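DUF3299 domain-containing protein (Pseudomonas aeruginosa, PDB 4HSP) is of unknown function, a DUF3299-family protein whose natural form probably carries a signal peptide and whose mixed beta sheet is consistent with an OB-like fold. Local coordinates at residues Pro91-Lys104 with Leu130-Val142. Numbering follows the deposited sequence.
With EDO (1,2-ethanediol), chain J.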
loop_
_atom_site.group_PDB
_atom_site.type_symbol
_atom_site.label_atom_id
_atom_site.label_comp_id
_atom_site.label_asym_id
_atom_site.label_seq_id
_atom_site.Cartn_x
_atom_site.Cartn_y
_atom_site.Cartn_z
ATOM N N PRO A 91 -7.293 18.794 -0.485
ATOM C CA PRO A 91 -6.196 19.248 0.394
ATOM C C PRO A 91 -6.688 19.934 1.679
ATOM O O PRO A 91 -7.724 20.625 1.641
ATOM C CB PRO A 91 -5.459 20.285 -0.471
ATOM C CG PRO A 91 -5.838 20.000 -1.837
ATOM C CD PRO A 91 -7.198 19.413 -1.823
ATOM N N PRO A 92 -5.935 19.828 2.810
ATOM C CA PRO A 92 -6.318 20.578 4.031
ATOM C C PRO A 92 -6.135 22.094 3.843
ATOM O O PRO A 92 -5.489 22.486 2.861
ATOM C CB PRO A 92 -5.323 20.061 5.095
ATOM C CG PRO A 92 -4.638 18.907 4.505
ATOM C CD PRO A 92 -4.676 19.083 3.018
ATOM N N PRO A 93 -6.618 22.976 4.763
ATOM C CA PRO A 93 -6.284 24.419 4.649
ATOM C C PRO A 93 -4.763 24.622 4.706
ATOM O O PRO A 93 -4.061 23.764 5.253
ATOM C CB PRO A 93 -6.976 25.044 5.860
ATOM C CG PRO A 93 -7.980 24.052 6.275
ATOM C CD PRO A 93 -7.390 22.721 5.994
ATOM N N SER A 94 -4.249 25.728 4.128
ATOM C CA SER A 94 -2.798 25.976 4.016
ATOM C C SER A 94 -2.065 26.118 5.367
ATOM O O SER A 94 -0.828 26.105 5.397
ATOM C CB SER A 94 -2.526 27.198 3.148
ATOM O OG SER A 94 -3.196 28.336 3.648
ATOM N N ASN A 95 -2.807 26.237 6.470
ATOM C CA ASN A 95 -2.218 26.353 7.807
ATOM C C ASN A 95 -2.281 24.990 8.514
ATOM O O ASN A 95 -2.016 24.892 9.712
ATOM C CB ASN A 95 -2.864 27.475 8.626
ATOM C CG ASN A 95 -4.346 27.364 8.866
ATOM O OD1 ASN A 95 -5.019 26.448 8.388
ATOM N ND2 ASN A 95 -4.903 28.336 9.589
ATOM N N GLN A 96 -2.595 23.937 7.734
ATOM C CA GLN A 96 -2.641 22.533 8.153
ATOM C C GLN A 96 -1.777 21.720 7.158
ATOM O O GLN A 96 -2.008 20.543 6.918
ATOM C CB GLN A 96 -4.105 22.009 8.273
ATOM C CG GLN A 96 -4.962 22.677 9.381
ATOM C CD GLN A 96 -4.567 22.305 10.796
ATOM O OE1 GLN A 96 -5.137 21.388 11.400
ATOM N NE2 GLN A 96 -3.612 23.038 11.380
ATOM N N ILE A 97 -0.763 22.390 6.583
ATOM C CA ILE A 97 0.222 21.829 5.649
ATOM C C ILE A 97 1.582 22.472 5.924
ATOM O O ILE A 97 1.666 23.683 6.096
ATOM C CB ILE A 97 -0.146 21.993 4.131
ATOM C CG1 ILE A 97 -1.636 21.678 3.823
ATOM C CG2 ILE A 97 0.825 21.173 3.240
ATOM C CD1 ILE A 97 -2.044 21.712 2.322
ATOM N N VAL A 98 2.637 21.653 5.936
ATOM C CA VAL A 98 4.032 22.066 6.017
ATOM C C VAL A 98 4.759 21.549 4.753
ATOM O O VAL A 98 4.717 20.353 4.471
ATOM C CB VAL A 98 4.736 21.568 7.316
ATOM C CG1 VAL A 98 6.144 22.136 7.431
ATOM C CG2 VAL A 98 3.909 21.896 8.562
ATOM N N TYR A 99 5.414 22.446 4.006
ATOM C CA TYR A 99 6.273 22.076 2.880
ATOM C C TYR A 99 7.637 21.718 3.493
ATOM O O TYR A 99 8.291 22.572 4.098
ATOM C CB TYR A 99 6.375 23.231 1.871
ATOM C CG TYR A 99 7.074 22.908 0.568
ATOM C CD1 TYR A 99 8.466 22.894 0.481
ATOM C CD2 TYR A 99 6.346 22.742 -0.613
ATOM C CE1 TYR A 99 9.116 22.632 -0.728
ATOM C CE2 TYR A 99 6.984 22.503 -1.833
ATOM C CZ TYR A 99 8.371 22.441 -1.886
ATOM O OH TYR A 99 8.993 22.204 -3.094
ATOM N N VAL A 100 8.023 20.437 3.410
ATOM C CA VAL A 100 9.261 19.920 4.004
ATOM C C VAL A 100 10.286 19.586 2.907
ATOM O O VAL A 100 9.914 19.042 1.876
ATOM C CB VAL A 100 8.979 18.676 4.897
ATOM C CG1 VAL A 100 10.208 18.249 5.689
ATOM C CG2 VAL A 100 7.802 18.905 5.818
ATOM N N LYS A 101 11.573 19.948 3.158
ATOM C CA LYS A 101 12.797 19.638 2.392
ATOM C C LYS A 101 13.716 18.843 3.333
ATOM O O LYS A 101 13.924 19.273 4.471
ATOM C CB LYS A 101 13.514 20.909 1.857
ATOM C CG LYS A 101 12.787 21.613 0.716
ATOM C CD LYS A 101 13.653 22.676 0.044
ATOM C CE LYS A 101 12.850 23.560 -0.896
ATOM N NZ LYS A 101 13.700 24.528 -1.652
ATOM N N THR A 102 14.187 17.662 2.906
ATOM C CA THR A 102 15.078 16.832 3.732
ATOM C C THR A 102 16.301 16.318 2.908
ATOM O O THR A 102 16.151 15.883 1.760
ATOM C CB THR A 102 14.308 15.674 4.428
ATOM O OG1 THR A 102 15.198 14.958 5.288
ATOM C CG2 THR A 102 13.649 14.701 3.460
ATOM N N ALA A 103 17.493 16.378 3.507
ATOM C CA ALA A 103 18.714 15.857 2.887
ATOM C C ALA A 103 18.729 14.321 3.011
ATOM O O ALA A 103 19.098 13.631 2.061
ATOM C CB ALA A 103 19.950 16.474 3.525
ATOM N N LYS A 104 18.302 13.798 4.179
ATOM C CA LYS A 104 18.134 12.367 4.464
ATOM C C LYS A 104 16.718 12.006 4.002
ATOM O O LYS A 104 15.732 12.278 4.722
ATOM C CB LYS A 104 18.332 12.043 5.975
ATOM C CG LYS A 104 19.645 12.480 6.614
ATOM C CD LYS A 104 19.541 12.451 8.146
ATOM C CE LYS A 104 20.890 12.601 8.812
ATOM N NZ LYS A 104 20.788 12.519 10.292
ATOM N N LEU A 130 -0.547 21.015 -6.305
ATOM C CA LEU A 130 -1.290 20.119 -5.437
ATOM C C LEU A 130 -1.938 20.863 -4.296
ATOM O O LEU A 130 -3.058 20.522 -3.925
ATOM C CB LEU A 130 -0.327 19.054 -4.889
ATOM C CG LEU A 130 -0.883 17.669 -4.557
ATOM C CD1 LEU A 130 -1.640 17.036 -5.743
ATOM C CD2 LEU A 130 0.238 16.752 -4.153
ATOM N N ALA A 131 -1.221 21.834 -3.690
ATOM C CA ALA A 131 -1.694 22.614 -2.557
ATOM C C ALA A 131 -0.727 23.727 -2.167
ATOM O O ALA A 131 0.471 23.630 -2.400
ATOM C CB ALA A 131 -1.909 21.703 -1.359
ATOM N N ALA A 132 -1.260 24.769 -1.525
ATOM C CA ALA A 132 -0.504 25.867 -0.948
ATOM C C ALA A 132 -0.301 25.584 0.538
ATOM O O ALA A 132 -1.193 25.021 1.178
ATOM C CB ALA A 132 -1.249 27.176 -1.141
ATOM N N ALA A 133 0.874 25.965 1.088
ATOM C CA ALA A 133 1.212 25.816 2.503
ATOM C C ALA A 133 1.645 27.167 3.053
ATOM O O ALA A 133 2.188 27.984 2.304
ATOM C CB ALA A 133 2.310 24.775 2.685
ATOM N N GLY A 134 1.359 27.408 4.334
ATOM C CA GLY A 134 1.715 28.632 5.043
ATOM C C GLY A 134 2.961 28.457 5.883
ATOM O O GLY A 134 3.490 29.435 6.416
ATOM N N TYR A 135 3.463 27.206 5.949
ATOM C CA TYR A 135 4.622 26.785 6.726
ATOM C C TYR A 135 5.610 25.979 5.912
ATOM O O TYR A 135 5.224 25.259 4.990
ATOM C CB TYR A 135 4.182 25.941 7.941
ATOM C CG TYR A 135 3.190 26.649 8.836
ATOM C CD1 TYR A 135 3.580 27.717 9.640
ATOM C CD2 TYR A 135 1.839 26.292 8.833
ATOM C CE1 TYR A 135 2.667 28.381 10.461
ATOM C CE2 TYR A 135 0.916 26.955 9.648
ATOM C CZ TYR A 135 1.339 27.994 10.466
ATOM O OH TYR A 135 0.452 28.651 11.280
ATOM N N ARG A 136 6.895 26.088 6.287
ATOM C CA ARG A 136 8.007 25.356 5.690
ATOM C C ARG A 136 8.879 24.743 6.795
ATOM O O ARG A 136 8.934 25.248 7.923
ATOM C CB ARG A 136 8.862 26.254 4.770
ATOM C CG ARG A 136 8.182 26.770 3.522
ATOM C CD ARG A 136 9.095 27.719 2.804
ATOM N NE ARG A 136 9.811 27.056 1.714
ATOM C CZ ARG A 136 9.735 27.420 0.437
ATOM N NH1 ARG A 136 8.990 28.462 0.077
ATOM N NH2 ARG A 136 10.411 26.752 -0.488
HETATM N N MSE A 137 9.577 23.668 6.454
HETATM C CA MSE A 137 10.474 22.973 7.366
HETATM C C MSE A 137 11.648 22.353 6.604
HETATM O O MSE A 137 11.482 21.739 5.547
HETATM C CB MSE A 137 9.699 21.903 8.136
HETATM C CG MSE A 137 10.456 21.204 9.242
HETATM SE SE MSE A 137 9.145 20.549 10.556
HETATM C CE MSE A 137 9.799 21.486 11.981
ATOM N N GLN A 138 12.837 22.562 7.142
ATOM C CA GLN A 138 14.070 21.960 6.689
ATOM C C GLN A 138 14.316 20.888 7.723
ATOM O O GLN A 138 14.722 21.190 8.846
ATOM C CB GLN A 138 15.190 23.010 6.584
ATOM C CG GLN A 138 16.492 22.478 5.992
ATOM C CD GLN A 138 16.356 21.985 4.567
ATOM O OE1 GLN A 138 15.825 22.678 3.692
ATOM N NE2 GLN A 138 16.854 20.777 4.305
ATOM N N ALA A 139 13.909 19.667 7.409
ATOM C CA ALA A 139 13.982 18.561 8.343
ATOM C C ALA A 139 15.419 18.069 8.621
ATOM O O ALA A 139 16.228 17.907 7.699
ATOM C CB ALA A 139 13.128 17.407 7.856
ATOM N N SER A 140 15.693 17.817 9.919
ATOM C CA SER A 140 16.901 17.225 10.503
ATOM C C SER A 140 16.693 15.717 10.641
ATOM O O SER A 140 17.652 14.939 10.566
ATOM C CB SER A 140 17.174 17.804 11.899
ATOM O OG SER A 140 16.919 19.192 12.035
ATOM N N LYS A 141 15.424 15.317 10.905
ATOM C CA LYS A 141 15.022 13.940 11.146
ATOM C C LYS A 141 13.577 13.696 10.722
ATOM O O LYS A 141 12.679 14.500 11.006
ATOM C CB LYS A 141 15.182 13.645 12.641
ATOM C CG LYS A 141 15.316 12.190 13.039
ATOM C CD LYS A 141 15.200 12.092 14.565
ATOM C CE LYS A 141 15.789 10.846 15.176
ATOM N NZ LYS A 141 15.274 10.632 16.556
ATOM N N VAL A 142 13.376 12.582 10.015
ATOM C CA VAL A 142 12.091 12.046 9.570
ATOM C C VAL A 142 12.107 10.606 10.043
ATOM O O VAL A 142 12.933 9.814 9.599
ATOM C CB VAL A 142 11.770 12.203 8.072
ATOM C CG1 VAL A 142 10.335 11.751 7.792
ATOM C CG2 VAL A 142 11.971 13.652 7.625
HETATM C C1 EDO J . 12.175 24.818 2.617
HETATM O O1 EDO J . 10.843 24.297 2.746
HETATM C C2 EDO J . 12.943 24.853 3.975
HETATM O O2 EDO J . 12.722 26.099 4.636
#
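Y99 and R136 lie abreast on two parallel neighbouring strands, 98-102 and 135-139, whose axes cross at -21°. Y99 N donates to Y135 O, and Y99 O accepts M137 N at 2.9 Å; K101 repeats the pattern, its N giving to M137 O nearly straight (165°) and its O taking A139 N. Y99, K101, R136 and Q138 share one sheet face, V98, V100, M137 and A139 the other, where V98 CG1 meets M137 CB at 3.6 Å and V100 CG1 meets A139 CB at 3.7 Å. R136 can be followed outward: its CB passes 3.8 Å from Y99 O and 3.4 Å from O1 of a 1,2-ethanediol, probably from the crystallisation liquor. CG and CD skirt the same oxygen, and a bend at chi3 (98°) turns NE to donate to O1 at 3.1 Å. CZ lies beyond it, still near the diol. At the tip NH2 comes near K101 CE, with K101 NZ 4.1 Å away, a pairing of like charges that is probably unfavourable, while NH1 has a long, weak ion pair with E124. Toward the start of the pairing, S94 O receives G134 N at 2.8 Å, and the Y135 ring turns its edge to the carbonyl oxygens of N95 and I97; its hydroxyl is hydrogen-bonded to L11 and V49. I97 CD1 rests on A131 CB. Strand 98-102 is flanked on its other side by antiparallel strand 73-80, where E76 binds the Y99 hydroxyl, and strand 132-144 continues the mixed sheet to strands 115-118 and 120-122.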